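Local coordinates for AT5G66160 protein (Arabidopsis thaliana, PDB 7BVW) that serves as the zinc-binding RING-H2 domain, an E3 ligase module, of a membrane protein that probably sorts proteins to the protein storage vacuole, at residues L6-V11 with W61-G66; L10-P15 with S43-P48; E36-G41 with A52-C57; L47-A52 with P70-D75. One frame throughout, in Å; residues are numbered along the deposited sequence.

Contact 1: residues L6-V11 with W61-G66; sequences LDAKLV and WLTKWG
Leu6 and Leu62 are joined by the one direct hydrogen bond between 6-11 and 61-66, and that bond is made by backbone atoms alone. Leu6 N donates to Leu62 O at 2.9 Å, lying in the carbonyl plane with a C=O...N angle of 160°. A water adds a second polar link by donating to both Leu6 O, at 2.8 Å, and Thr63 O.

The remaining contact is apolar. Thr63 CG2, anti to its own carbonyl carbon, faces the short helix 8-11, where it meets Ala8 CA at 3.8 Å and Val11 CG2 at 3.9 Å. Its hydroxyl is held by Asp59 O, one turn earlier in helix 55-65. The two methyls of Val11 divide their partners on Leu62: CG2 rests 4.1 Å from Leu62 CB, and CG1 approaches Leu62 CD1 equally closely. The Leu6 side chain packs on Thr67 and Ile76.

In the C-terminal part of helix 55-65 Gly66 N bonds back to Trp61 O, in a wider pi-type turn, and not to Leu62 O. The chemistry therefore implies that the N-terminal segment docks by supplying a donor to a carbonyl in this wider turn, with methyl packing beside it.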
loop_
_atom_site.group_PDB
_atom_site.type_symbol
_atom_site.label_atom_id
_atom_site.label_comp_id
_atom_site.label_asym_id
_atom_site.label_seq_id
_atom_site.Cartn_x
_atom_site.Cartn_y
_atom_site.Cartn_z
ATOM N N LEU A 6 -0.726 -12.162 -4.462
ATOM C CA LEU A 6 -0.957 -11.499 -5.737
ATOM C C LEU A 6 0.314 -11.498 -6.574
ATOM O O LEU A 6 1.423 -11.400 -6.039
ATOM C CB LEU A 6 -1.437 -10.062 -5.527
ATOM C CG LEU A 6 -2.839 -9.893 -4.949
ATOM C CD1 LEU A 6 -3.166 -8.422 -4.798
ATOM C CD2 LEU A 6 -3.866 -10.583 -5.834
ATOM N N ASP A 7 0.144 -11.600 -7.890
ATOM C CA ASP A 7 1.278 -11.537 -8.802
ATOM C C ASP A 7 1.965 -10.181 -8.690
ATOM O O ASP A 7 1.310 -9.135 -8.723
ATOM C CB ASP A 7 0.814 -11.787 -10.238
ATOM N N ALA A 8 3.292 -10.208 -8.546
ATOM C CA ALA A 8 4.046 -8.977 -8.322
ATOM C C ALA A 8 3.902 -8.014 -9.494
ATOM O O ALA A 8 3.874 -6.793 -9.302
ATOM C CB ALA A 8 5.518 -9.303 -8.072
ATOM N N LYS A 9 3.813 -8.545 -10.717
ATOM C CA LYS A 9 3.637 -7.689 -11.885
ATOM C C LYS A 9 2.336 -6.901 -11.807
ATOM O O LYS A 9 2.247 -5.792 -12.347
ATOM C CB LYS A 9 3.673 -8.526 -13.162
ATOM N N LEU A 10 1.321 -7.453 -11.140
ATOM C CA LEU A 10 0.072 -6.728 -10.939
ATOM C C LEU A 10 0.198 -5.713 -9.811
ATOM O O LEU A 10 -0.261 -4.573 -9.939
ATOM C CB LEU A 10 -1.062 -7.710 -10.650
ATOM C CG LEU A 10 -2.178 -7.763 -11.693
ATOM C CD1 LEU A 10 -1.633 -8.212 -13.033
ATOM C CD2 LEU A 10 -3.293 -8.685 -11.232
ATOM N N VAL A 11 0.819 -6.114 -8.698
ATOM C CA VAL A 11 0.973 -5.217 -7.556
ATOM C C VAL A 11 1.760 -3.973 -7.942
ATOM O O VAL A 11 1.492 -2.874 -7.437
ATOM C CB VAL A 11 1.640 -5.963 -6.383
ATOM C CG1 VAL A 11 1.801 -5.046 -5.175
ATOM C CG2 VAL A 11 0.832 -7.192 -6.017
ATOM N N TRP A 61 3.667 -7.277 1.575
ATOM C CA TRP A 61 2.468 -7.890 2.139
ATOM C C TRP A 61 1.627 -8.556 1.057
ATOM O O TRP A 61 1.161 -9.687 1.227
ATOM C CB TRP A 61 1.642 -6.843 2.885
ATOM C CG TRP A 61 0.313 -7.365 3.334
ATOM C CD1 TRP A 61 -0.900 -7.141 2.749
ATOM C CD2 TRP A 61 0.063 -8.215 4.460
ATOM N NE1 TRP A 61 -1.890 -7.793 3.443
ATOM C CE2 TRP A 61 -1.326 -8.457 4.499
ATOM C CE3 TRP A 61 0.876 -8.789 5.440
ATOM C CZ2 TRP A 61 -1.918 -9.250 5.479
ATOM C CZ3 TRP A 61 0.287 -9.576 6.411
ATOM C CH2 TRP A 61 -1.097 -9.801 6.423
ATOM N N LEU A 62 1.425 -7.868 -0.065
ATOM C CA LEU A 62 0.512 -8.363 -1.089
ATOM C C LEU A 62 1.111 -9.495 -1.915
ATOM O O LEU A 62 0.362 -10.323 -2.448
ATOM C CB LEU A 62 0.082 -7.216 -2.008
ATOM C CG LEU A 62 -0.834 -6.151 -1.397
ATOM C CD1 LEU A 62 -1.250 -5.123 -2.443
ATOM C CD2 LEU A 62 -2.053 -6.805 -0.767
ATOM N N THR A 63 2.436 -9.555 -2.045
ATOM C CA THR A 63 3.057 -10.589 -2.866
ATOM C C THR A 63 3.434 -11.834 -2.075
ATOM O O THR A 63 3.543 -12.920 -2.657
ATOM C CB THR A 63 4.309 -10.043 -3.563
ATOM O OG1 THR A 63 5.241 -9.566 -2.584
ATOM C CG2 THR A 63 3.943 -8.905 -4.502
ATOM N N LYS A 64 3.628 -11.708 -0.765
ATOM C CA LYS A 64 4.112 -12.816 0.045
ATOM C C LYS A 64 3.131 -13.301 1.104
ATOM O O LYS A 64 3.128 -14.494 1.416
ATOM C CB LYS A 64 5.429 -12.432 0.734
ATOM C CG LYS A 64 6.577 -12.148 -0.225
ATOM C CD LYS A 64 7.855 -11.801 0.526
ATOM C CE LYS A 64 8.975 -11.429 -0.437
ATOM N NZ LYS A 64 10.228 -11.072 0.284
ATOM N N TRP A 65 2.293 -12.426 1.652
ATOM C CA TRP A 65 1.536 -12.769 2.850
ATOM C C TRP A 65 0.027 -12.759 2.665
ATOM O O TRP A 65 -0.653 -13.643 3.194
ATOM C CB TRP A 65 1.915 -11.818 3.996
ATOM C CG TRP A 65 3.350 -11.940 4.414
ATOM C CD1 TRP A 65 4.412 -11.240 3.917
ATOM C CD2 TRP A 65 3.884 -12.824 5.410
ATOM N NE1 TRP A 65 5.571 -11.630 4.545
ATOM C CE2 TRP A 65 5.274 -12.600 5.466
ATOM C CE3 TRP A 65 3.320 -13.782 6.263
ATOM C CZ2 TRP A 65 6.106 -13.295 6.338
ATOM C CZ3 TRP A 65 4.148 -14.469 7.129
ATOM C CH2 TRP A 65 5.526 -14.221 7.162
ATOM N N GLY A 66 -0.531 -11.791 1.933
ATOM C CA GLY A 66 -1.974 -11.695 1.839
ATOM C C GLY A 66 -2.453 -11.164 0.504
ATOM O O GLY A 66 -1.666 -10.791 -0.370
HETATM O O HOH W 1 3.329 -13.231 -5.117
#

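Contact 2: residues L10-P15 with S43-P48; sequences LVHTLP and SLRLLP
Leu46 N donates to Pro15 O across 3.0 Å, at an N-H...O angle of 163° and with the donor tilted out of the carbonyl plane. The same oxygen lies 3.3 Å from Arg45 CA in a CA-H...O contact, so it receives two neighbouring residues of one strand. The main charged partner of Arg45 lies outside the two segments: NE forms a salt bridge with Asp59 on helix 55-65. Arg45 NH1 makes a weak bond to Leu14 O, at an angle of only 121°, and gives a hydrogen to a water 2.9 Å away; that water, in the guanidinium plane at its edge, donates in turn to His12 O. Val11 O stands 3.8 Å above the centre of one guanidinium face. The His12 and Arg45 side chains cross obliquely, with ring and guanidinium planes not far from parallel and His12 CD2 near Arg45 NH2.

The two segments meet where a type I turn, Val11 to Leu14, leads from helix 8-11 towards strand 16-18, which pairs with 43-46, the middle strand of the small antiparallel RING sheet. An alanine in place of Arg45 would probably leave Asp59 without this charged mate, and Leu14 O and the bridging water without the guanidinium.

Outside the polar centre, Leu14 CB rests 3.9 Å from Arg45 CD. Leu14 CG lies anti to its own carbonyl carbon (chi1 -82°), and from there the two methyls part: CD1 reaches Leu47 CD2 at 3.7 Å, while CD2 lies against Leu46 O at 3.9 Å and more loosely against Pro48 CD.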
loop_
_atom_site.group_PDB
_atom_site.type_symbol
_atom_site.label_atom_id
_atom_site.label_comp_id
_atom_site.label_asym_id
_atom_site.label_seq_id
_atom_site.Cartn_x
_atom_site.Cartn_y
_atom_site.Cartn_z
ATOM N N LEU A 10 1.321 -7.453 -11.140
ATOM C CA LEU A 10 0.072 -6.728 -10.939
ATOM C C LEU A 10 0.198 -5.713 -9.811
ATOM O O LEU A 10 -0.261 -4.573 -9.939
ATOM C CB LEU A 10 -1.062 -7.710 -10.650
ATOM C CG LEU A 10 -2.178 -7.763 -11.693
ATOM C CD1 LEU A 10 -1.633 -8.212 -13.033
ATOM C CD2 LEU A 10 -3.293 -8.685 -11.232
ATOM N N VAL A 11 0.819 -6.114 -8.698
ATOM C CA VAL A 11 0.973 -5.217 -7.556
ATOM C C VAL A 11 1.760 -3.973 -7.942
ATOM O O VAL A 11 1.492 -2.874 -7.437
ATOM C CB VAL A 11 1.640 -5.963 -6.383
ATOM C CG1 VAL A 11 1.801 -5.046 -5.175
ATOM C CG2 VAL A 11 0.832 -7.192 -6.017
ATOM N N HIS A 12 2.722 -4.113 -8.854
ATOM C CA HIS A 12 3.587 -3.012 -9.253
ATOM C C HIS A 12 2.888 -1.982 -10.133
ATOM O O HIS A 12 3.491 -0.947 -10.437
ATOM C CB HIS A 12 4.826 -3.563 -9.968
ATOM C CG HIS A 12 5.695 -4.416 -9.096
ATOM N ND1 HIS A 12 6.670 -5.251 -9.597
ATOM C CD2 HIS A 12 5.729 -4.565 -7.751
ATOM C CE1 HIS A 12 7.268 -5.877 -8.599
ATOM N NE2 HIS A 12 6.716 -5.476 -7.468
ATOM N N THR A 13 1.643 -2.228 -10.545
ATOM C CA THR A 13 0.881 -1.236 -11.291
ATOM C C THR A 13 0.007 -0.366 -10.396
ATOM O O THR A 13 -0.582 0.603 -10.887
ATOM C CB THR A 13 -0.002 -1.914 -12.347
ATOM O OG1 THR A 13 -0.990 -2.725 -11.696
ATOM C CG2 THR A 13 0.836 -2.782 -13.274
ATOM N N LEU A 14 -0.091 -0.696 -9.108
ATOM C CA LEU A 14 -0.863 0.114 -8.180
ATOM C C LEU A 14 -0.307 1.537 -8.128
ATOM O O LEU A 14 0.895 1.751 -8.319
ATOM C CB LEU A 14 -0.839 -0.508 -6.787
ATOM C CG LEU A 14 -1.830 -1.644 -6.527
ATOM C CD1 LEU A 14 -1.481 -2.360 -5.236
ATOM C CD2 LEU A 14 -3.254 -1.106 -6.463
ATOM N N PRO A 15 -1.160 2.530 -7.880
ATOM C CA PRO A 15 -0.685 3.917 -7.839
ATOM C C PRO A 15 0.337 4.123 -6.731
ATOM O O PRO A 15 0.209 3.583 -5.630
ATOM C CB PRO A 15 -1.963 4.723 -7.580
ATOM C CG PRO A 15 -3.075 3.826 -8.015
ATOM C CD PRO A 15 -2.617 2.441 -7.686
ATOM N N SER A 43 8.626 6.808 -0.658
ATOM C CA SER A 43 7.727 6.309 -1.689
ATOM C C SER A 43 6.579 5.546 -1.044
ATOM O O SER A 43 6.805 4.652 -0.222
ATOM C CB SER A 43 8.470 5.404 -2.673
ATOM O OG SER A 43 9.385 6.147 -3.464
ATOM N N LEU A 44 5.354 5.902 -1.414
ATOM C CA LEU A 44 4.157 5.279 -0.875
ATOM C C LEU A 44 3.324 4.679 -2.000
ATOM O O LEU A 44 3.481 5.027 -3.172
ATOM C CB LEU A 44 3.304 6.286 -0.088
ATOM C CG LEU A 44 3.610 6.519 1.394
ATOM C CD1 LEU A 44 4.967 7.166 1.599
ATOM C CD2 LEU A 44 2.514 7.370 2.003
ATOM N N ARG A 45 2.428 3.772 -1.625
ATOM C CA ARG A 45 1.449 3.213 -2.543
ATOM C C ARG A 45 0.055 3.366 -1.958
ATOM O O ARG A 45 -0.123 3.417 -0.737
ATOM C CB ARG A 45 1.715 1.733 -2.839
ATOM C CG ARG A 45 2.626 1.476 -4.028
ATOM C CD ARG A 45 2.316 0.126 -4.659
ATOM N NE ARG A 45 3.503 -0.525 -5.208
ATOM C CZ ARG A 45 4.060 -0.215 -6.374
ATOM N NH1 ARG A 45 3.546 0.752 -7.120
ATOM N NH2 ARG A 45 5.139 -0.866 -6.788
ATOM N N LEU A 46 -0.934 3.434 -2.843
ATOM C CA LEU A 46 -2.328 3.591 -2.458
ATOM C C LEU A 46 -3.126 2.374 -2.902
ATOM O O LEU A 46 -3.003 1.929 -4.048
ATOM C CB LEU A 46 -2.928 4.859 -3.068
ATOM C CG LEU A 46 -4.366 5.151 -2.649
ATOM C CD1 LEU A 46 -4.427 5.437 -1.158
ATOM C CD2 LEU A 46 -4.945 6.306 -3.454
ATOM N N LEU A 47 -3.936 1.843 -1.994
ATOM C CA LEU A 47 -4.867 0.760 -2.265
ATOM C C LEU A 47 -6.248 1.322 -2.570
ATOM O O LEU A 47 -6.586 2.428 -2.143
ATOM C CB LEU A 47 -4.937 -0.191 -1.064
ATOM C CG LEU A 47 -3.656 -0.956 -0.708
ATOM C CD1 LEU A 47 -3.936 -2.029 0.339
ATOM C CD2 LEU A 47 -3.020 -1.569 -1.953
ATOM N N PRO A 48 -7.081 0.583 -3.309
ATOM C CA PRO A 48 -8.399 1.126 -3.687
ATOM C C PRO A 48 -9.302 1.427 -2.506
ATOM O O PRO A 48 -10.235 2.227 -2.652
ATOM C CB PRO A 48 -8.990 0.026 -4.579
ATOM C CG PRO A 48 -8.248 -1.210 -4.205
ATOM C CD PRO A 48 -6.857 -0.756 -3.877
HETATM O O HOH W 2 5.211 1.110 -9.518
#

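Contact 3: residues E36-G41 with A52-C57; sequences EDYRFG and AFHLNC. With ZN (zinc ion), chain C.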
loop_
_atom_site.group_PDB
_atom_site.type_symbol
_atom_site.label_atom_id
_atom_site.label_comp_id
_atom_site.label_asym_id
_atom_site.label_seq_id
_atom_site.Cartn_x
_atom_site.Cartn_y
_atom_site.Cartn_z
ATOM N N GLU A 36 6.407 2.882 11.359
ATOM C CA GLU A 36 7.279 4.044 11.275
ATOM C C GLU A 36 6.529 5.223 10.668
ATOM O O GLU A 36 5.749 5.058 9.725
ATOM C CB GLU A 36 8.520 3.730 10.437
ATOM C CG GLU A 36 9.293 2.505 10.888
ATOM C CD GLU A 36 10.072 2.741 12.169
ATOM O OE1 GLU A 36 10.213 3.914 12.578
ATOM O OE2 GLU A 36 10.546 1.750 12.764
ATOM N N ASP A 37 6.764 6.412 11.217
ATOM C CA ASP A 37 6.178 7.619 10.648
ATOM C C ASP A 37 6.800 7.913 9.290
ATOM O O ASP A 37 8.010 7.769 9.100
ATOM C CB ASP A 37 6.381 8.812 11.582
ATOM C CG ASP A 37 5.706 8.622 12.927
ATOM O OD1 ASP A 37 4.717 7.864 12.991
ATOM O OD2 ASP A 37 6.163 9.230 13.918
ATOM N N TYR A 38 5.963 8.321 8.339
ATOM C CA TYR A 38 6.464 8.669 7.016
ATOM C C TYR A 38 7.460 9.818 7.109
ATOM O O TYR A 38 7.291 10.750 7.900
ATOM C CB TYR A 38 5.314 9.057 6.081
ATOM C CG TYR A 38 4.296 7.965 5.813
ATOM C CD1 TYR A 38 4.670 6.750 5.248
ATOM C CD2 TYR A 38 2.950 8.164 6.099
ATOM C CE1 TYR A 38 3.729 5.755 4.993
ATOM C CE2 TYR A 38 2.006 7.179 5.848
ATOM C CZ TYR A 38 2.401 5.979 5.294
ATOM O OH TYR A 38 1.460 5.005 5.042
ATOM N N ARG A 39 8.511 9.737 6.301
ATOM C CA ARG A 39 9.509 10.789 6.198
ATOM C C ARG A 39 9.423 11.441 4.824
ATOM O O ARG A 39 9.011 10.810 3.846
ATOM C CB ARG A 39 10.921 10.243 6.435
ATOM C CG ARG A 39 11.177 9.741 7.855
ATOM C CD ARG A 39 12.657 9.447 8.075
ATOM N NE ARG A 39 12.956 9.078 9.458
ATOM C CZ ARG A 39 13.163 7.833 9.879
ATOM N NH1 ARG A 39 13.428 7.602 11.157
ATOM N NH2 ARG A 39 13.111 6.821 9.023
ATOM N N PHE A 40 9.810 12.713 4.764
ATOM C CA PHE A 40 9.752 13.463 3.516
ATOM C C PHE A 40 10.569 12.769 2.433
ATOM O O PHE A 40 11.733 12.419 2.643
ATOM C CB PHE A 40 10.265 14.888 3.734
ATOM C CG PHE A 40 10.482 15.658 2.459
ATOM C CD1 PHE A 40 9.434 16.331 1.853
ATOM C CD2 PHE A 40 11.736 15.709 1.867
ATOM C CE1 PHE A 40 9.632 17.037 0.681
ATOM C CE2 PHE A 40 11.938 16.411 0.694
ATOM C CZ PHE A 40 10.886 17.077 0.103
ATOM N N GLY A 41 9.952 12.569 1.271
ATOM C CA GLY A 41 10.616 11.959 0.142
ATOM C C GLY A 41 10.424 10.464 0.010
ATOM O O GLY A 41 10.856 9.890 -0.998
ATOM N N ALA A 52 -3.035 4.038 2.499
ATOM C CA ALA A 52 -1.716 4.148 1.899
ATOM C C ALA A 52 -0.657 3.556 2.819
ATOM O O ALA A 52 -0.817 3.503 4.041
ATOM C CB ALA A 52 -1.378 5.606 1.577
ATOM N N PHE A 53 0.435 3.103 2.207
ATOM C CA PHE A 53 1.522 2.478 2.942
ATOM C C PHE A 53 2.841 2.840 2.281
ATOM O O PHE A 53 2.875 3.359 1.164
ATOM C CB PHE A 53 1.382 0.949 2.984
ATOM C CG PHE A 53 0.033 0.467 3.435
ATOM C CD1 PHE A 53 -1.004 0.315 2.530
ATOM C CD2 PHE A 53 -0.191 0.141 4.761
ATOM C CE1 PHE A 53 -2.244 -0.134 2.944
ATOM C CE2 PHE A 53 -1.428 -0.309 5.178
ATOM C CZ PHE A 53 -2.457 -0.448 4.267
ATOM N N HIS A 54 3.934 2.554 2.986
ATOM C CA HIS A 54 5.234 2.470 2.337
ATOM C C HIS A 54 5.138 1.518 1.152
ATOM O O HIS A 54 4.559 0.433 1.262
ATOM C CB HIS A 54 6.296 1.978 3.329
ATOM C CG HIS A 54 6.815 3.041 4.248
ATOM N ND1 HIS A 54 7.057 2.813 5.586
ATOM C CD2 HIS A 54 7.159 4.329 4.017
ATOM C CE1 HIS A 54 7.516 3.919 6.142
ATOM N NE2 HIS A 54 7.587 4.855 5.211
ATOM N N LEU A 55 5.689 1.939 0.012
ATOM C CA LEU A 55 5.627 1.114 -1.191
ATOM C C LEU A 55 6.240 -0.262 -0.948
ATOM O O LEU A 55 5.646 -1.288 -1.296
ATOM C CB LEU A 55 6.326 1.826 -2.350
ATOM C CG LEU A 55 6.357 1.112 -3.706
ATOM C CD1 LEU A 55 6.181 2.129 -4.818
ATOM C CD2 LEU A 55 7.657 0.330 -3.908
ATOM N N ASN A 56 7.424 -0.302 -0.332
ATOM C CA ASN A 56 8.081 -1.579 -0.069
ATOM C C ASN A 56 7.292 -2.424 0.923
ATOM O O ASN A 56 7.294 -3.657 0.837
ATOM C CB ASN A 56 9.500 -1.344 0.447
ATOM C CG ASN A 56 10.476 -1.036 -0.664
ATOM O OD1 ASN A 56 10.258 -1.404 -1.816
ATOM N ND2 ASN A 56 11.570 -0.366 -0.320
ATOM N N CYS A 57 6.614 -1.783 1.876
ATOM C CA CYS A 57 5.890 -2.533 2.898
ATOM C C CYS A 57 4.668 -3.232 2.313
ATOM O O CYS A 57 4.462 -4.431 2.537
ATOM C CB CYS A 57 5.483 -1.603 4.041
ATOM S SG CYS A 57 6.862 -1.078 5.075
HETATM ZN ZN ZN C . 6.108 0.838 6.219
#
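Tyr38 turns the edge of its ring to the face of His54 in a T-shaped pair, with planes at 87° and centroids 5.0 Å apart. Tyr38 CE1 stands 3.8 Å above the imidazole, offset toward the rim, and CD1 lies nearest to NE2, at 3.5 Å. The tyrosine edge also meets backbone: His54 N lies in its plane near CE1, and the phenol oxygen OH is 2.9 Å from Ala52 O and 3.3 Å from Phe53 CA. Glu36 adds a looser touch, its CB 4.4 Å from His54 CE1.

This imidazole is a ligand of the first zinc site of the RING-H2 finger. His54 CG lies anti to its own carbonyl carbon (chi1 -80°), which carries the ring between Tyr38 and the zinc. ND1 binds zinc at 2.3 Å and Cys57 SG, from the first turn of helix 55-65, at 2.4 Å; Cys31 and Cys34 complete the tetrahedral set of three cysteines and one histidine. His54 itself occupies the N-cap position between strand 52-54 and that helix.

The far nitrogen, NE2, is hydrogen-bonded to Glu42 OE1, which also accepts from Arg39 N and so ties the 36-41 loop to the second shell of the metal site. Held at ND1 by the metal and at NE2 by the carboxylate, the imidazole has little scope to rotate, and the negative partner is likely to make it a more electron-rich zinc ligand.

Contact 4: residues L47-A52 with P70-D75; sequences LPCQHA and PVCKHD. With ZN (zinc ion), chain D.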
loop_
_atom_site.group_PDB
_atom_site.type_symbol
_atom_site.label_atom_id
_atom_site.label_comp_id
_atom_site.label_asym_id
_atom_site.label_seq_id
_atom_site.Cartn_x
_atom_site.Cartn_y
_atom_site.Cartn_z
ATOM N N LEU A 47 -3.936 1.843 -1.994
ATOM C CA LEU A 47 -4.867 0.760 -2.265
ATOM C C LEU A 47 -6.248 1.322 -2.570
ATOM O O LEU A 47 -6.586 2.428 -2.143
ATOM C CB LEU A 47 -4.937 -0.191 -1.064
ATOM C CG LEU A 47 -3.656 -0.956 -0.708
ATOM C CD1 LEU A 47 -3.936 -2.029 0.339
ATOM C CD2 LEU A 47 -3.020 -1.569 -1.953
ATOM N N PRO A 48 -7.081 0.583 -3.309
ATOM C CA PRO A 48 -8.399 1.126 -3.687
ATOM C C PRO A 48 -9.302 1.427 -2.506
ATOM O O PRO A 48 -10.235 2.227 -2.652
ATOM C CB PRO A 48 -8.990 0.026 -4.579
ATOM C CG PRO A 48 -8.248 -1.210 -4.205
ATOM C CD PRO A 48 -6.857 -0.756 -3.877
ATOM N N CYS A 49 -9.058 0.823 -1.346
ATOM C CA CYS A 49 -9.842 1.096 -0.148
ATOM C C CYS A 49 -9.464 2.412 0.519
ATOM O O CYS A 49 -10.027 2.730 1.575
ATOM C CB CYS A 49 -9.683 -0.053 0.847
ATOM S SG CYS A 49 -7.961 -0.468 1.181
ATOM N N GLN A 50 -8.524 3.163 -0.069
ATOM C CA GLN A 50 -8.088 4.499 0.348
ATOM C C GLN A 50 -7.095 4.476 1.506
ATOM O O GLN A 50 -6.933 5.487 2.197
ATOM C CB GLN A 50 -9.267 5.412 0.714
ATOM C CG GLN A 50 -10.284 5.603 -0.402
ATOM C CD GLN A 50 -9.655 6.120 -1.677
ATOM O OE1 GLN A 50 -9.284 7.289 -1.772
ATOM N NE2 GLN A 50 -9.523 5.245 -2.667
ATOM N N HIS A 51 -6.407 3.359 1.732
ATOM C CA HIS A 51 -5.328 3.288 2.710
ATOM C C HIS A 51 -3.987 3.260 1.992
ATOM O O HIS A 51 -3.819 2.545 0.999
ATOM C CB HIS A 51 -5.462 2.053 3.604
ATOM C CG HIS A 51 -6.688 2.058 4.461
ATOM N ND1 HIS A 51 -7.695 1.128 4.323
ATOM C CD2 HIS A 51 -7.074 2.882 5.463
ATOM C CE1 HIS A 51 -8.645 1.374 5.206
ATOM N NE2 HIS A 51 -8.293 2.434 5.911
ATOM N N ALA A 52 -3.035 4.038 2.499
ATOM C CA ALA A 52 -1.716 4.148 1.899
ATOM C C ALA A 52 -0.657 3.556 2.819
ATOM O O ALA A 52 -0.817 3.503 4.041
ATOM C CB ALA A 52 -1.378 5.606 1.577
ATOM N N PRO A 70 -4.060 -4.798 4.696
ATOM C CA PRO A 70 -3.777 -5.213 6.080
ATOM C C PRO A 70 -4.441 -4.348 7.145
ATOM O O PRO A 70 -4.307 -4.659 8.336
ATOM C CB PRO A 70 -2.247 -5.109 6.162
ATOM C CG PRO A 70 -1.882 -4.111 5.115
ATOM C CD PRO A 70 -2.865 -4.302 4.001
ATOM N N VAL A 71 -5.156 -3.286 6.771
ATOM C CA VAL A 71 -5.816 -2.426 7.749
ATOM C C VAL A 71 -7.302 -2.755 7.813
ATOM O O VAL A 71 -7.835 -3.054 8.887
ATOM C CB VAL A 71 -5.599 -0.939 7.419
ATOM C CG1 VAL A 71 -6.402 -0.067 8.374
ATOM C CG2 VAL A 71 -4.118 -0.597 7.483
ATOM N N CYS A 72 -7.982 -2.703 6.667
ATOM C CA CYS A 72 -9.424 -2.901 6.616
ATOM C C CYS A 72 -9.828 -4.225 5.977
ATOM O O CYS A 72 -11.029 -4.507 5.885
ATOM C CB CYS A 72 -10.091 -1.743 5.865
ATOM S SG CYS A 72 -9.835 -1.753 4.078
ATOM N N LYS A 73 -8.864 -5.033 5.532
ATOM C CA LYS A 73 -9.100 -6.371 4.985
ATOM C C LYS A 73 -9.947 -6.353 3.715
ATOM O O LYS A 73 -10.573 -7.360 3.370
ATOM C CB LYS A 73 -9.727 -7.299 6.035
ATOM C CG LYS A 73 -8.769 -7.676 7.161
ATOM N N HIS A 74 -9.972 -5.228 3.005
ATOM C CA HIS A 74 -10.614 -5.176 1.698
ATOM C C HIS A 74 -9.902 -6.119 0.737
ATOM O O HIS A 74 -8.711 -5.957 0.463
ATOM C CB HIS A 74 -10.597 -3.746 1.160
ATOM C CG HIS A 74 -10.863 -3.647 -0.310
ATOM N ND1 HIS A 74 -12.135 -3.576 -0.835
ATOM C CD2 HIS A 74 -10.017 -3.606 -1.367
ATOM C CE1 HIS A 74 -12.062 -3.493 -2.152
ATOM N NE2 HIS A 74 -10.788 -3.510 -2.500
ATOM N N ASP A 75 -10.635 -7.100 0.222
ATOM C CA ASP A 75 -10.039 -8.146 -0.594
ATOM C C ASP A 75 -9.811 -7.668 -2.020
ATOM O O ASP A 75 -10.663 -7.005 -2.617
ATOM C CB ASP A 75 -10.928 -9.387 -0.597
ATOM C CG ASP A 75 -11.018 -10.034 0.765
ATOM O OD1 ASP A 75 -9.985 -10.074 1.468
ATOM O OD2 ASP A 75 -12.117 -10.493 1.134
HETATM ZN ZN ZN D . -7.856 -0.691 3.450
#
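His51 meets Val71 and Cys72 along its length. Its CB is still 3.6 Å from the zinc; beyond CG the ring divides its contacts, with ND1 binding the metal at 2.0 Å. Cys72 SG lies in the ring plane at the edge on this side. CE1 is 3.5 Å from Cys72 CB, and at the tip NE2 is the ring atom nearest to Val71 CG1. That methyl sits over one face in a CH-pi contact, 4.1 Å from the ring centroid and 13° off its normal.

Cys49 SG and Cys72 SG each bind the zinc at 2.3 Å. Both sulfurs take the crowded position between backbone N and carbonyl carbon, which turns each of them to the shared metal, and Cys72 SG also receives a weak bond from His74 N. A type I turn, Leu47 to Gln50, carries Cys49, while Leu47 CD1 packs loosely on Pro70.

On the other flank His74 CB rests 3.8 Å from Cys49 CB. The His74 ring continues past this cysteine, and its NE2 comes 3.8 Å from Pro48 CG, the two side chains crossing at about a right angle. An alanine at His74 would retain the contact between the CB atoms but would probably open a gap where the ring lies against Pro48 CG and beside Cys49 CB.

Cys69 supplies the fourth ligand. Cys49 in a tight turn, His51 just after it, and the later CxxC pair Cys69 and Cys72 make up the second zinc site of the RING cross-brace.

Overall arrangement
Along the chain the first segments come in the order contact 1, 2, 3, 4, and their partners interleave: contact 2 crosses contact 3, contact 4 crosses contacts 1 and 3 and starts where contact 2 ends, and contact 3 is nested inside the loop closed by contact 1. Contacts 3 and 4, centres about 15 Å apart on opposite sides of the chain's centre, hold the two zinc sites whose alternating ligands define the RING cross-brace. Phe53 joins them by packing on Leu47, Pro70 and Val71. Contacts 1 and 2, centres about 11 Å apart, share helix 8-11 and bring it onto helix 55-65 and the sheet. Leu62 touches Leu14 and Leu47, so the N-terminal segment packs into the same zinc-stabilised domain.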